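Local coordinates for protein fusolin (Unidentified entomopoxvirus, PDB 4OW5) that probably binds chitin through a metal-binding lytic polysaccharide monooxygenase-like domain, enhances virulence and crystallizes in vivo into viral spindles, at residues F63-D66 with N67-A70; D79-H82 with I83-V87; V339-N342 with D343-D347. One frame throughout, in Å; residues are numbered along the deposited sequence.

Contact 1: F63-D66 with N67-A70; sequences FQQD and NEYA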
loop_
_atom_site.group_PDB
_atom_site.type_symbol
_atom_site.label_atom_id
_atom_site.label_comp_id
_atom_site.label_asym_id
_atom_site.label_seq_id
_atom_site.Cartn_x
_atom_site.Cartn_y
_atom_site.Cartn_z
ATOM N N PHE A 63 -18.403 20.308 -8.957
ATOM C CA PHE A 63 -17.691 20.616 -7.703
ATOM C C PHE A 63 -18.537 21.434 -6.698
ATOM O O PHE A 63 -18.519 21.163 -5.480
ATOM C CB PHE A 63 -16.399 21.407 -8.006
ATOM C CG PHE A 63 -15.201 20.596 -8.408
ATOM C CD1 PHE A 63 -15.289 19.634 -9.393
ATOM C CD2 PHE A 63 -13.952 20.899 -7.912
ATOM C CE1 PHE A 63 -14.163 18.903 -9.781
ATOM C CE2 PHE A 63 -12.824 20.230 -8.355
ATOM C CZ PHE A 63 -12.945 19.196 -9.239
ATOM N N GLN A 64 -19.202 22.484 -7.203
ATOM C CA GLN A 64 -20.050 23.369 -6.397
ATOM C C GLN A 64 -21.181 22.633 -5.735
ATOM O O GLN A 64 -21.557 23.002 -4.623
ATOM C CB GLN A 64 -20.640 24.484 -7.269
ATOM C CG GLN A 64 -21.509 25.517 -6.505
ATOM C CD GLN A 64 -22.589 26.182 -7.324
ATOM O OE1 GLN A 64 -23.295 25.546 -8.110
ATOM N NE2 GLN A 64 -22.865 27.442 -7.019
ATOM N N GLN A 65 -21.750 21.605 -6.392
ATOM C CA GLN A 65 -22.904 20.870 -5.839
ATOM C C GLN A 65 -22.473 19.692 -4.993
ATOM O O GLN A 65 -23.112 18.647 -5.045
ATOM C CB GLN A 65 -23.804 20.397 -6.995
ATOM C CG GLN A 65 -24.456 21.556 -7.750
ATOM C CD GLN A 65 -25.484 22.265 -6.903
ATOM O OE1 GLN A 65 -26.488 21.690 -6.475
ATOM N NE2 GLN A 65 -25.207 23.485 -6.517
ATOM N N ASP A 66 -21.462 19.873 -4.141
ATOM C CA ASP A 66 -20.925 18.802 -3.315
ATOM C C ASP A 66 -21.923 18.333 -2.254
ATOM O O ASP A 66 -21.761 17.241 -1.785
ATOM C CB ASP A 66 -19.585 19.202 -2.669
ATOM C CG ASP A 66 -19.572 20.387 -1.708
ATOM O OD1 ASP A 66 -20.609 21.115 -1.614
ATOM O OD2 ASP A 66 -18.532 20.618 -1.094
ATOM N N ASN A 67 -22.985 19.108 -1.948
ATOM C CA ASN A 67 -24.031 18.743 -0.996
ATOM C C ASN A 67 -25.263 18.180 -1.739
ATOM O O ASN A 67 -26.246 17.863 -1.082
ATOM C CB ASN A 67 -24.385 19.969 -0.138
ATOM C CG ASN A 67 -25.092 21.070 -0.911
ATOM O OD1 ASN A 67 -25.135 21.074 -2.150
ATOM N ND2 ASN A 67 -25.605 22.039 -0.218
ATOM N N GLU A 68 -25.228 18.077 -3.100
ATOM C CA GLU A 68 -26.353 17.571 -3.879
ATOM C C GLU A 68 -25.922 16.410 -4.797
ATOM O O GLU A 68 -26.291 16.341 -5.966
ATOM C CB GLU A 68 -27.027 18.708 -4.676
ATOM C CG GLU A 68 -28.454 18.381 -5.078
ATOM C CD GLU A 68 -29.185 19.533 -5.743
ATOM O OE1 GLU A 68 -30.041 20.159 -5.076
ATOM O OE2 GLU A 68 -28.857 19.856 -6.905
ATOM N N TYR A 69 -25.207 15.444 -4.224
ATOM C CA TYR A 69 -24.856 14.223 -4.933
ATOM C C TYR A 69 -25.983 13.289 -4.617
ATOM O O TYR A 69 -25.906 12.477 -3.688
ATOM C CB TYR A 69 -23.472 13.692 -4.533
ATOM C CG TYR A 69 -22.365 14.285 -5.365
ATOM C CD1 TYR A 69 -22.165 15.654 -5.418
ATOM C CD2 TYR A 69 -21.487 13.469 -6.073
ATOM C CE1 TYR A 69 -21.195 16.209 -6.243
ATOM C CE2 TYR A 69 -20.454 14.004 -6.823
ATOM C CZ TYR A 69 -20.335 15.379 -6.949
ATOM O OH TYR A 69 -19.338 15.922 -7.717
ATOM N N ALA A 70 -27.104 13.540 -5.304
ATOM C CA ALA A 70 -28.383 12.931 -5.011
ATOM C C ALA A 70 -29.072 12.316 -6.192
ATOM O O ALA A 70 -28.822 12.673 -7.346
ATOM C CB ALA A 70 -29.302 14.005 -4.432
HETATM O O HOH W 1 -27.154 22.432 -3.680
HETATM O O HOH W 2 -23.641 15.300 -1.545
#

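Contact 2: D79-H82 with I83-V87; sequences DQNH and IRNNV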
loop_
_atom_site.group_PDB
_atom_site.type_symbol
_atom_site.label_atom_id
_atom_site.label_comp_id
_atom_site.label_asym_id
_atom_site.label_seq_id
_atom_site.Cartn_x
_atom_site.Cartn_y
_atom_site.Cartn_z
ATOM N N ASP A 79 -36.991 -0.424 -1.442
ATOM C CA ASP A 79 -36.770 -1.553 -2.346
ATOM C C ASP A 79 -35.316 -1.500 -2.846
ATOM O O ASP A 79 -34.981 -0.666 -3.692
ATOM C CB ASP A 79 -37.786 -1.477 -3.494
ATOM C CG ASP A 79 -37.710 -2.573 -4.520
ATOM O OD1 ASP A 79 -36.791 -3.414 -4.423
ATOM O OD2 ASP A 79 -38.483 -2.516 -5.489
ATOM N N GLN A 80 -34.461 -2.397 -2.323
ATOM C CA GLN A 80 -33.041 -2.441 -2.682
ATOM C C GLN A 80 -32.831 -2.706 -4.175
ATOM O O GLN A 80 -31.932 -2.101 -4.756
ATOM C CB GLN A 80 -32.283 -3.477 -1.837
ATOM C CG GLN A 80 -32.149 -3.051 -0.374
ATOM C CD GLN A 80 -31.572 -4.135 0.501
ATOM O OE1 GLN A 80 -32.212 -4.600 1.454
ATOM N NE2 GLN A 80 -30.331 -4.531 0.228
ATOM N N ASN A 81 -33.693 -3.522 -4.820
ATOM C CA ASN A 81 -33.553 -3.799 -6.244
ATOM C C ASN A 81 -33.903 -2.583 -7.104
ATOM O O ASN A 81 -33.286 -2.380 -8.160
ATOM C CB ASN A 81 -34.384 -5.019 -6.648
ATOM C CG ASN A 81 -33.859 -6.290 -6.020
ATOM O OD1 ASN A 81 -34.488 -6.882 -5.141
ATOM N ND2 ASN A 81 -32.666 -6.711 -6.416
ATOM N N HIS A 82 -34.820 -1.734 -6.641
ATOM C CA HIS A 82 -35.166 -0.507 -7.332
ATOM C C HIS A 82 -33.975 0.474 -7.226
ATOM O O HIS A 82 -33.608 1.092 -8.215
ATOM C CB HIS A 82 -36.470 0.098 -6.726
ATOM C CG HIS A 82 -36.788 1.477 -7.201
ATOM N ND1 HIS A 82 -37.034 1.733 -8.520
ATOM C CD2 HIS A 82 -36.877 2.640 -6.500
ATOM C CE1 HIS A 82 -37.279 3.044 -8.596
ATOM N NE2 HIS A 82 -37.205 3.621 -7.396
ATOM N N ILE A 83 -33.346 0.574 -6.047
ATOM C CA ILE A 83 -32.199 1.471 -5.849
ATOM C C ILE A 83 -31.028 1.043 -6.754
ATOM O O ILE A 83 -30.475 1.870 -7.500
ATOM C CB ILE A 83 -31.732 1.530 -4.361
ATOM C CG1 ILE A 83 -32.845 2.042 -3.417
ATOM C CG2 ILE A 83 -30.460 2.408 -4.221
ATOM C CD1 ILE A 83 -33.444 3.387 -3.793
ATOM N N ARG A 84 -30.673 -0.253 -6.699
ATOM C CA ARG A 84 -29.505 -0.767 -7.415
ATOM C C ARG A 84 -29.692 -0.901 -8.927
ATOM O O ARG A 84 -28.691 -0.920 -9.611
ATOM C CB ARG A 84 -29.047 -2.097 -6.833
ATOM C CG ARG A 84 -28.657 -1.979 -5.382
ATOM C CD ARG A 84 -28.075 -3.265 -4.836
ATOM N NE ARG A 84 -27.636 -3.039 -3.459
ATOM C CZ ARG A 84 -26.700 -3.731 -2.816
ATOM N NH1 ARG A 84 -26.072 -4.733 -3.417
ATOM N NH2 ARG A 84 -26.387 -3.427 -1.563
ATOM N N ASN A 85 -30.918 -1.003 -9.442
ATOM C CA ASN A 85 -31.177 -1.134 -10.884
ATOM C C ASN A 85 -31.726 0.108 -11.548
ATOM O O ASN A 85 -31.551 0.247 -12.758
ATOM C CB ASN A 85 -32.171 -2.272 -11.127
ATOM C CG ASN A 85 -31.646 -3.606 -10.644
ATOM O OD1 ASN A 85 -30.481 -3.942 -10.855
ATOM N ND2 ASN A 85 -32.489 -4.430 -10.057
ATOM N N ASN A 86 -32.434 0.975 -10.816
ATOM C CA ASN A 86 -33.092 2.147 -11.415
ATOM C C ASN A 86 -32.625 3.503 -10.903
ATOM O O ASN A 86 -32.708 4.480 -11.641
ATOM C CB ASN A 86 -34.610 2.061 -11.148
ATOM C CG ASN A 86 -35.274 0.811 -11.664
ATOM O OD1 ASN A 86 -34.938 0.313 -12.745
ATOM N ND2 ASN A 86 -36.229 0.267 -10.912
ATOM N N VAL A 87 -32.227 3.609 -9.650
ATOM C CA VAL A 87 -31.947 4.923 -9.063
ATOM C C VAL A 87 -30.466 5.237 -9.196
ATOM O O VAL A 87 -30.111 6.288 -9.740
ATOM C CB VAL A 87 -32.444 4.976 -7.600
ATOM C CG1 VAL A 87 -32.310 6.371 -7.015
ATOM C CG2 VAL A 87 -33.883 4.498 -7.512
#

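Contact 3: V339-N342 with D343-D347; sequences VEWN and DDYSD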
loop_
_atom_site.group_PDB
_atom_site.type_symbol
_atom_site.label_atom_id
_atom_site.label_comp_id
_atom_site.label_asym_id
_atom_site.label_seq_id
_atom_site.Cartn_x
_atom_site.Cartn_y
_atom_site.Cartn_z
ATOM N N VAL A 339 23.283 4.834 0.529
ATOM C CA VAL A 339 22.834 5.836 -0.440
ATOM C C VAL A 339 23.373 5.470 -1.833
ATOM O O VAL A 339 22.605 5.489 -2.799
ATOM C CB VAL A 339 23.209 7.292 -0.024
ATOM C CG1 VAL A 339 22.850 8.289 -1.128
ATOM C CG2 VAL A 339 22.486 7.686 1.259
ATOM N N GLU A 340 24.667 5.113 -1.929
ATOM C CA GLU A 340 25.280 4.747 -3.200
ATOM C C GLU A 340 24.741 3.422 -3.724
ATOM O O GLU A 340 24.427 3.304 -4.918
ATOM C CB GLU A 340 26.805 4.656 -3.081
ATOM C CG GLU A 340 27.483 6.016 -3.169
ATOM C CD GLU A 340 29.000 5.999 -3.174
ATOM O OE1 GLU A 340 29.598 4.907 -3.329
ATOM O OE2 GLU A 340 29.591 7.097 -3.051
ATOM N N TRP A 341 24.646 2.423 -2.842
ATOM C CA TRP A 341 24.159 1.118 -3.262
ATOM C C TRP A 341 22.726 1.233 -3.774
ATOM O O TRP A 341 22.429 0.744 -4.842
ATOM C CB TRP A 341 24.236 0.110 -2.102
ATOM C CG TRP A 341 23.579 -1.180 -2.458
ATOM C CD1 TRP A 341 24.062 -2.141 -3.300
ATOM C CD2 TRP A 341 22.226 -1.538 -2.173
ATOM N NE1 TRP A 341 23.092 -3.088 -3.539
ATOM C CE2 TRP A 341 21.978 -2.777 -2.801
ATOM C CE3 TRP A 341 21.192 -0.924 -1.457
ATOM C CZ2 TRP A 341 20.737 -3.401 -2.739
ATOM C CZ3 TRP A 341 19.990 -1.588 -1.329
ATOM C CH2 TRP A 341 19.762 -2.795 -1.996
ATOM N N ASN A 342 21.852 1.877 -3.010
ATOM C CA ASN A 342 20.444 1.980 -3.351
ATOM C C ASN A 342 20.200 2.757 -4.672
ATOM O O ASN A 342 19.214 2.490 -5.371
ATOM C CB ASN A 342 19.679 2.623 -2.209
ATOM C CG ASN A 342 18.184 2.509 -2.373
ATOM O OD1 ASN A 342 17.648 1.447 -2.684
ATOM N ND2 ASN A 342 17.487 3.602 -2.264
ATOM N N ASP A 343 21.068 3.719 -4.990
ATOM C CA ASP A 343 20.967 4.439 -6.255
ATOM C C ASP A 343 21.270 3.492 -7.440
ATOM O O ASP A 343 20.591 3.538 -8.477
ATOM C CB ASP A 343 21.904 5.650 -6.274
ATOM C CG ASP A 343 21.472 6.597 -7.355
ATOM O OD1 ASP A 343 20.439 7.298 -7.148
ATOM O OD2 ASP A 343 22.040 6.509 -8.474
ATOM N N ASP A 344 22.268 2.613 -7.278
ATOM C CA ASP A 344 22.604 1.597 -8.293
ATOM C C ASP A 344 21.501 0.541 -8.359
ATOM O O ASP A 344 21.162 0.065 -9.444
ATOM C CB ASP A 344 23.953 0.927 -7.990
ATOM C CG ASP A 344 25.189 1.775 -8.302
ATOM O OD1 ASP A 344 25.077 2.735 -9.122
ATOM O OD2 ASP A 344 26.266 1.466 -7.756
ATOM N N TYR A 345 20.945 0.181 -7.197
ATOM C CA TYR A 345 19.832 -0.792 -7.115
ATOM C C TYR A 345 18.591 -0.209 -7.787
ATOM O O TYR A 345 17.935 -0.920 -8.520
ATOM C CB TYR A 345 19.524 -1.172 -5.676
ATOM C CG TYR A 345 18.678 -2.412 -5.571
ATOM C CD1 TYR A 345 19.188 -3.656 -5.927
ATOM C CD2 TYR A 345 17.359 -2.350 -5.127
ATOM C CE1 TYR A 345 18.404 -4.803 -5.874
ATOM C CE2 TYR A 345 16.564 -3.502 -5.057
ATOM C CZ TYR A 345 17.094 -4.724 -5.429
ATOM O OH TYR A 345 16.366 -5.899 -5.314
ATOM N N SER A 346 18.298 1.101 -7.606
ATOM C CA SER A 346 17.143 1.700 -8.304
ATOM C C SER A 346 17.290 1.588 -9.818
ATOM O O SER A 346 16.319 1.252 -10.494
ATOM C CB SER A 346 16.934 3.163 -7.909
ATOM O OG SER A 346 16.531 3.219 -6.557
ATOM N N ASP A 347 18.505 1.816 -10.355
ATOM C CA ASP A 347 18.760 1.682 -11.808
ATOM C C ASP A 347 18.582 0.239 -12.269
ATOM O O ASP A 347 18.053 0.016 -13.358
ATOM C CB ASP A 347 20.177 2.161 -12.183
ATOM C CG ASP A 347 20.409 3.653 -11.981
ATOM O OD1 ASP A 347 19.420 4.392 -11.822
ATOM O OD2 ASP A 347 21.585 4.069 -11.944
HETATM O O HOH W 3 15.516 1.192 -4.793
#

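Contact 1: F63-D66 with N67-A70
Gln65 and Glu68 are joined first through the backbone: Glu68 N donates to Gln65 O over 2.9 Å, closing a type I beta turn just where helix 52-64 gives way to the loop. The bond is nearly straight at the hydrogen (160°), but the donor stands above the carbonyl plane. The same oxygen also lies at the edge of the Tyr69 ring, 3.2 Å from CD1, while CA of Asp66 approaches the ring obliquely. The phenol oxygen of Tyr69 turns back to the helix and bonds to Met62 O, and Lys108 makes a cation-pi contact with the ring.

Two waters bridge the turn. One donates to both Gln65 OE1 and Asn67 OD1; the other donates to Asp66 O, 2.7 Å away, and accepts from Tyr69 N. Tyr69 is itself the centre of an inverse gamma turn, so a second bend leads into strand 70-72 of the monooxygenase-like domain.

The polar side chains of the turn reach partners in the surrounding fold. Glu68 runs alongside Gln65, its CG anti to the backbone N (chi1 -159°) and its chain extended, with the carboxylate and amide planes 65° apart. Gln65 OE1 and Glu68 OE2, both acceptors, are only 3.0 Å apart. The other carboxylate oxygen, Glu68 OE1, is hydrogen-bonded to NE2 of His1, a metal-binding residue, which would place Glu68 in the second shell of that site when metal is bound; none is in this chain. Asp66 forms a salt bridge with Arg12, and ND2 of Asn67 is hydrogen-bonded to Thr141.

Contact 2: D79-H82 with I83-V87
His82 and Val87 meet in the short helix 80-87, which Asp79 caps at its N-terminus: OD1 of Asp79 accepts weak bonds from the backbone N atoms of Asn81 and His82. The histidine side chain can be followed outward from this first turn. Its CB starts beside the backbone N of Ile83. With CG anti to the backbone N (chi1 170°), the imidazole is carried along the side of the helix toward the last turn. On one edge, ND1 faces the side chain of Asn86, 3.6 Å from its CB, and the two side chains cross at about a right angle; CE1 lies 3.8 Å from the same Asn86 CB. CD2, on the far side of the ring, lies 3.7 Å from Val87 CG2, a methyl that sits over one face, 3.7 Å from the centroid and 25° off the normal, in a CH-pi contact displaced toward the rim. The tip, NE2, is hydrogen-bonded to Ala73 O in the preceding loop, which helps to fix the rotation of the ring and ties the helix to that loop; Ile83 and Val87 also pack on Ala73.

The backbone widens into a pi-type turn over 83-87. His82 O accepts from Asn86 N at 2.9 Å and more weakly from Val87 N, bringing Val87 round to the histidine. Its CG2 methyl comes closest to the ring at NE2, at 3.4 Å.

Contact 3: V339-N342 with D343-D347
Successive i to i+4 backbone bonds run through this part of helix 338-352, from Asp343 N to Val339 O through Ser346 N to Asn342 O, and the shortest of them include Tyr345 N to Trp341 O at 2.8 Å. The Tyr345 N to Trp341 O bond lies in the carbonyl plane of Trp341 and joins the two residues whose rings carry the side-chain contact.

Trp341 and Tyr345, one helical turn apart, lie side by side and point the same way. In both residues CG is anti to the backbone N (chi1 173° in Trp341 and -164° in Tyr345), which lays both rings along the same flank of the helix. The six-membered ring of the indole and the phenol form an offset stack, with centroids 4.8 Å apart and planes at 20°. The overlap is at the rims: CZ2 of Trp341 comes within 3.6 Å of Tyr345 CD1, and its CH2 also lies over the phenol face. In return, Tyr345 CB sits over the indole face, 4.0 Å from the centroid of the six-membered ring, as a CH-pi contact.

Next to the stack, the side chains of Asn342 and Ser346 are bridged by a water that donates to Asn342 OD1 and lies 2.9 Å from Ser346 OG. Asn342 ND2 is hydrogen-bonded to Glu328.

The polar groups of both aromatics engage the second subunit. Trp341 NE1 bonds to Gln188 of that chain, and Tyr345 OH bonds to its Thr120 and to the backbone N of its Ile8. The pair thus offers an indole N-H and a phenol hydroxyl together, consistent with a dimer interface in which the stack holds the two rings against each other while bonds to the other chain help to orient them; Trp341 also packs on Ile8 and Tyr345 on Gln188 of that chain.

Overall arrangement
The three contacts follow one another along the chain but do not touch. Contacts 1 and 2 belong to the monooxygenase-like domain, with centres about 21 Å apart and nearest atoms about 7 Å apart. Contact 1 adjoins the metal site: the side chain of Glu68 lies about 3 Å from that of His1 and about 9 Å from that of His144, although no metal is bound to this chain. Contact 2 is away from the annotated sites. Contact 3, in the C-terminal region, lies across the chain's centre from both, its centre about 47 Å from that of contact 1 and about 54 Å from that of contact 2, and meets the second subunit.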